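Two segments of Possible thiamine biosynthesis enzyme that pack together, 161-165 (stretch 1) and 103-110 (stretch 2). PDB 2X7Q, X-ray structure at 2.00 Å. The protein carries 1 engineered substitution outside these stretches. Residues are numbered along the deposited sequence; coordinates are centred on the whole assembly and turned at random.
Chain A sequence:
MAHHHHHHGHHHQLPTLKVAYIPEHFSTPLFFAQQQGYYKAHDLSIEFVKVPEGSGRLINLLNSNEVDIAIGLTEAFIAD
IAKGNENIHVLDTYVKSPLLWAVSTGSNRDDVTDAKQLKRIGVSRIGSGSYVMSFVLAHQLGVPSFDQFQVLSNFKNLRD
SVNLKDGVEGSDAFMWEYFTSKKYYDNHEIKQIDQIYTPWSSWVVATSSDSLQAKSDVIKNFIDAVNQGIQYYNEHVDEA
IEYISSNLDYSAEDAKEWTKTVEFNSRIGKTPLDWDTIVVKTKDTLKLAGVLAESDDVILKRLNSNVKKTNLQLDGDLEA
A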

ATOM      1  N   SER A 161       4.704  -3.972  22.046  1.00 13.03           N
ATOM      2  CA  SER A 161       4.821  -5.426  22.061  1.00 12.82           C
ATOM      3  C   SER A 161       6.273  -5.890  22.026  1.00 12.96           C
ATOM      4  O   SER A 161       6.691  -6.702  22.849  1.00 12.23           O
ATOM      5  CB  SER A 161       4.054  -6.030  20.889  1.00 12.93           C
ATOM      6  OG  SER A 161       4.207  -7.434  20.854  1.00 13.33           O
ATOM      7  N   VAL A 162       7.037  -5.370  21.070  1.00 11.83           N
ATOM      8  CA  VAL A 162       8.439  -5.744  20.931  1.00 11.25           C
ATOM      9  C   VAL A 162       9.265  -5.243  22.109  1.00 11.85           C
ATOM     10  O   VAL A 162      10.381  -5.710  22.342  1.00 10.89           O
ATOM     11  CB  VAL A 162       9.042  -5.227  19.611  1.00 10.57           C
ATOM     12  CG1 VAL A 162       8.415  -5.944  18.425  1.00 10.82           C
ATOM     13  CG2 VAL A 162       8.859  -3.723  19.494  1.00 10.81           C
ATOM     14  N   ASN A 163       8.711  -4.288  22.849  1.00 11.67           N
ATOM     15  CA  ASN A 163       9.348  -3.796  24.063  1.00 12.36           C
ATOM     16  C   ASN A 163       8.836  -4.535  25.294  1.00 13.28           C
ATOM     17  O   ASN A 163       9.187  -4.199  26.425  1.00 12.48           O
ATOM     18  CB  ASN A 163       9.132  -2.288  24.214  1.00 12.34           C
ATOM     19  CG  ASN A 163      10.082  -1.477  23.359  1.00 11.99           C
ATOM     20  OD1 ASN A 163      11.295  -1.681  23.396  1.00 11.13           O
ATOM     21  ND2 ASN A 163       9.537  -0.550  22.584  1.00 12.00           N
ATOM     22  N   LEU A 164       7.996  -5.540  25.060  1.00 12.11           N
ATOM     23  CA  LEU A 164       7.455  -6.369  26.130  1.00 14.39           C
ATOM     24  C   LEU A 164       6.777  -5.527  27.203  1.00 15.84           C
ATOM     25  O   LEU A 164       6.968  -5.756  28.398  1.00 16.53           O
ATOM     26  CB  LEU A 164       8.558  -7.232  26.746  1.00 14.48           C
ATOM     27  CG  LEU A 164       9.331  -8.120  25.768  1.00 13.27           C
ATOM     28  CD1 LEU A 164      10.385  -8.937  26.507  1.00 14.77           C
ATOM     29  CD2 LEU A 164       8.386  -9.027  25.002  1.00 12.83           C
ATOM     30  N   LYS A 165       5.981  -4.556  26.769  1.00 14.75           N
ATOM     31  CA  LYS A 165       5.257  -3.687  27.688  1.00 16.90           C
ATOM     32  C   LYS A 165       4.014  -4.391  28.221  1.00 18.72           C
ATOM     33  O   LYS A 165       3.512  -5.337  27.610  1.00 18.10           O
ATOM     34  CB  LYS A 165       4.861  -2.387  26.987  1.00 15.64           C
ATOM     35  CG  LYS A 165       6.017  -1.663  26.320  1.00 17.31           C
ATOM     36  CD  LYS A 165       7.014  -1.139  27.337  1.00 19.79           C
ATOM     37  CE  LYS A 165       6.406  -0.035  28.185  1.00 22.43           C
ATOM     38  NZ  LYS A 165       5.968   1.119  27.351  1.00 22.37           N
TER
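Stretch 2 103-110: VSTGSNRD

A helix that ends against another part of the chain leaves carbonyl groups in its last turn without the usual partners further along the helix, and a neighbouring segment can meet that need. The contact between 161-165 and 103-110 is a compact example. Its shortest polar contact runs from R109 NH1 to V162 O, 2.7 Å, a hydrogen bond that brings a guanidinium group to a main-chain carbonyl in the last turn. V162 O lies at the edge of the guanidinium, near its plane, where the N-H groups point. In the second hydrogen bond stretch 2 again donates, but now backbone meets side chain: S107 N donates to N163 OD1 at 2.8 Å, with an N-H...O angle of 161°.

Water extends this second bond. Water 2 donates to N163 OD1 (2.9 Å) and accepts from N108 N (3.0 Å), so one side-chain oxygen serves two successive backbone amides, the first directly and the next through solvent. Water 1 lies 2.9 Å from S107 OG and gives a weak hydrogen bond to N163 OD1 at 3.4 Å.

The backbone changes course in both stretches. L164 is the first residue after the helix to leave helical phi/psi, with positive phi (54°) in a Schellman motif, and its N bonds back to S161 O at 2.8 Å. Stretch 2 arrives as an extended strand through V103, S104 and T105; by S107 the chain has turned to phi/psi of -68/-39, and R109 then directs its CA-to-CB bond toward stretch 1. The nearest CA atoms across the contact are those of N163 and G106, 4.2 Å apart.

Glycine suits this point of close approach. G106 CA lies 3.1 Å from both V162 O and N163 OD1, and an ideally placed CB would fall 2.3 Å from V162 O, a clash, and 3.1 Å from N163 OD1. The absent side chain thus lets the two backbones come close.

Apolar packing completes the contact. V162, buried and with CA-to-CB directed toward stretch 2, lies against the strand: its CG2 is 3.7 Å from T105 C, and its CG1 is 4.1 Å from S104 O. The T105 side chain starts away from stretch 1, so V162 meets mainly strand backbone here. Further out, L164 CD2 covers one face of the R109 guanidinium, 3.9 Å from NH1. The arginine therefore combines a polar edge contact with an apolar one over its face. In all, 285 Å² is buried between the two stretches.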

ATOM      1  N   VAL A 103      12.366  -3.956   9.594  1.00  9.29           N
ATOM      2  CA  VAL A 103      12.118  -4.911  10.666  1.00  9.36           C
ATOM      3  C   VAL A 103      12.592  -4.331  11.993  1.00  9.41           C
ATOM      4  O   VAL A 103      13.764  -3.987  12.145  1.00 10.22           O
ATOM      5  CB  VAL A 103      12.835  -6.243  10.401  1.00  9.81           C
ATOM      6  CG1 VAL A 103      12.491  -7.255  11.481  1.00  8.47           C
ATOM      7  CG2 VAL A 103      12.460  -6.781   9.026  1.00  9.71           C
ATOM      8  N   SER A 104      11.679  -4.225  12.954  1.00  8.31           N
ATOM      9  CA  SER A 104      11.995  -3.586  14.227  1.00  9.21           C
ATOM     10  C   SER A 104      11.843  -4.533  15.412  1.00  8.77           C
ATOM     11  O   SER A 104      11.110  -5.521  15.343  1.00  9.22           O
ATOM     12  CB  SER A 104      11.110  -2.356  14.441  1.00  9.46           C
ATOM     13  OG  SER A 104      11.222  -1.448  13.361  1.00  9.15           O
ATOM     14  N   THR A 105      12.544  -4.217  16.497  1.00  8.67           N
ATOM     15  CA  THR A 105      12.408  -4.950  17.749  1.00  9.67           C
ATOM     16  C   THR A 105      12.534  -3.978  18.915  1.00 10.43           C
ATOM     17  O   THR A 105      12.740  -2.781  18.713  1.00  9.88           O
ATOM     18  CB  THR A 105      13.467  -6.062  17.878  1.00  9.44           C
ATOM     19  OG1 THR A 105      13.192  -6.860  19.038  1.00 10.45           O
ATOM     20  CG2 THR A 105      14.862  -5.467  17.995  1.00 10.97           C
ATOM     21  N   GLY A 106      12.407  -4.495  20.133  1.00 10.02           N
ATOM     22  CA  GLY A 106      12.504  -3.671  21.323  1.00 11.16           C
ATOM     23  C   GLY A 106      13.824  -2.930  21.420  1.00 12.26           C
ATOM     24  O   GLY A 106      14.789  -3.279  20.744  1.00 12.00           O
ATOM     25  N   SER A 107      13.864  -1.905  22.266  1.00 11.80           N
ATOM     26  CA  SER A 107      15.072  -1.111  22.454  1.00 12.86           C
ATOM     27  C   SER A 107      16.166  -1.919  23.144  1.00 15.28           C
ATOM     28  O   SER A 107      17.342  -1.810  22.797  1.00 15.85           O
ATOM     29  CB  SER A 107      14.762   0.149  23.262  1.00 13.73           C
ATOM     30  OG  SER A 107      14.256  -0.173  24.543  1.00 15.96           O
ATOM     31  N   ASN A 108      15.769  -2.730  24.120  1.00 15.59           N
ATOM     32  CA  ASN A 108      16.709  -3.571  24.852  1.00 17.52           C
ATOM     33  C   ASN A 108      16.319  -5.044  24.794  1.00 17.72           C
ATOM     34  O   ASN A 108      15.698  -5.567  25.721  1.00 17.43           O
ATOM     35  CB  ASN A 108      16.812  -3.119  26.309  1.00 18.01           C
ATOM     36  CG  ASN A 108      17.860  -3.896  27.086  1.00 23.98           C
ATOM     37  OD1 ASN A 108      19.051  -3.824  26.784  1.00 27.37           O
ATOM     38  ND2 ASN A 108      17.421  -4.636  28.099  1.00 26.35           N
ATOM     39  N   ARG A 109      16.688  -5.709  23.704  1.00 15.75           N
ATOM     40  CA  ARG A 109      16.367  -7.120  23.527  1.00 14.41           C
ATOM     41  C   ARG A 109      17.619  -7.942  23.227  1.00 14.63           C
ATOM     42  O   ARG A 109      18.035  -8.050  22.074  1.00 13.84           O
ATOM     43  CB  ARG A 109      15.349  -7.299  22.400  1.00 13.10           C
ATOM     44  CG  ARG A 109      14.013  -6.628  22.649  1.00 12.90           C
ATOM     45  CD  ARG A 109      13.254  -7.299  23.779  1.00 13.20           C
ATOM     46  NE  ARG A 109      13.024  -8.716  23.511  1.00 12.91           N
ATOM     47  CZ  ARG A 109      12.002  -9.186  22.803  1.00 12.81           C
ATOM     48  NH1 ARG A 109      11.110  -8.353  22.287  1.00 11.14           N
ATOM     49  NH2 ARG A 109      11.872 -10.490  22.607  1.00 12.53           N
ATOM     50  N   ASP A 110      18.217  -8.518  24.265  1.00 15.88           N
ATOM     51  CA  ASP A 110      19.411  -9.339  24.096  1.00 15.81           C
ATOM     52  C   ASP A 110      19.107 -10.605  23.300  1.00 15.17           C
ATOM     53  O   ASP A 110      20.003 -11.208  22.712  1.00 14.80           O
ATOM     54  CB  ASP A 110      20.005  -9.714  25.455  1.00 17.28           C
ATOM     55  CG  ASP A 110      20.674  -8.543  26.144  1.00 20.21           C
ATOM     56  OD1 ASP A 110      20.691  -7.438  25.564  1.00 22.48           O
ATOM     57  OD2 ASP A 110      21.188  -8.732  27.266  1.00 24.82           O
TER
HETATM   58  O   HOH W   1      11.956   1.494  24.284  1.00 13.29           O
HETATM   59  O   HOH W   2      12.942  -3.466  24.964  1.00 14.59           O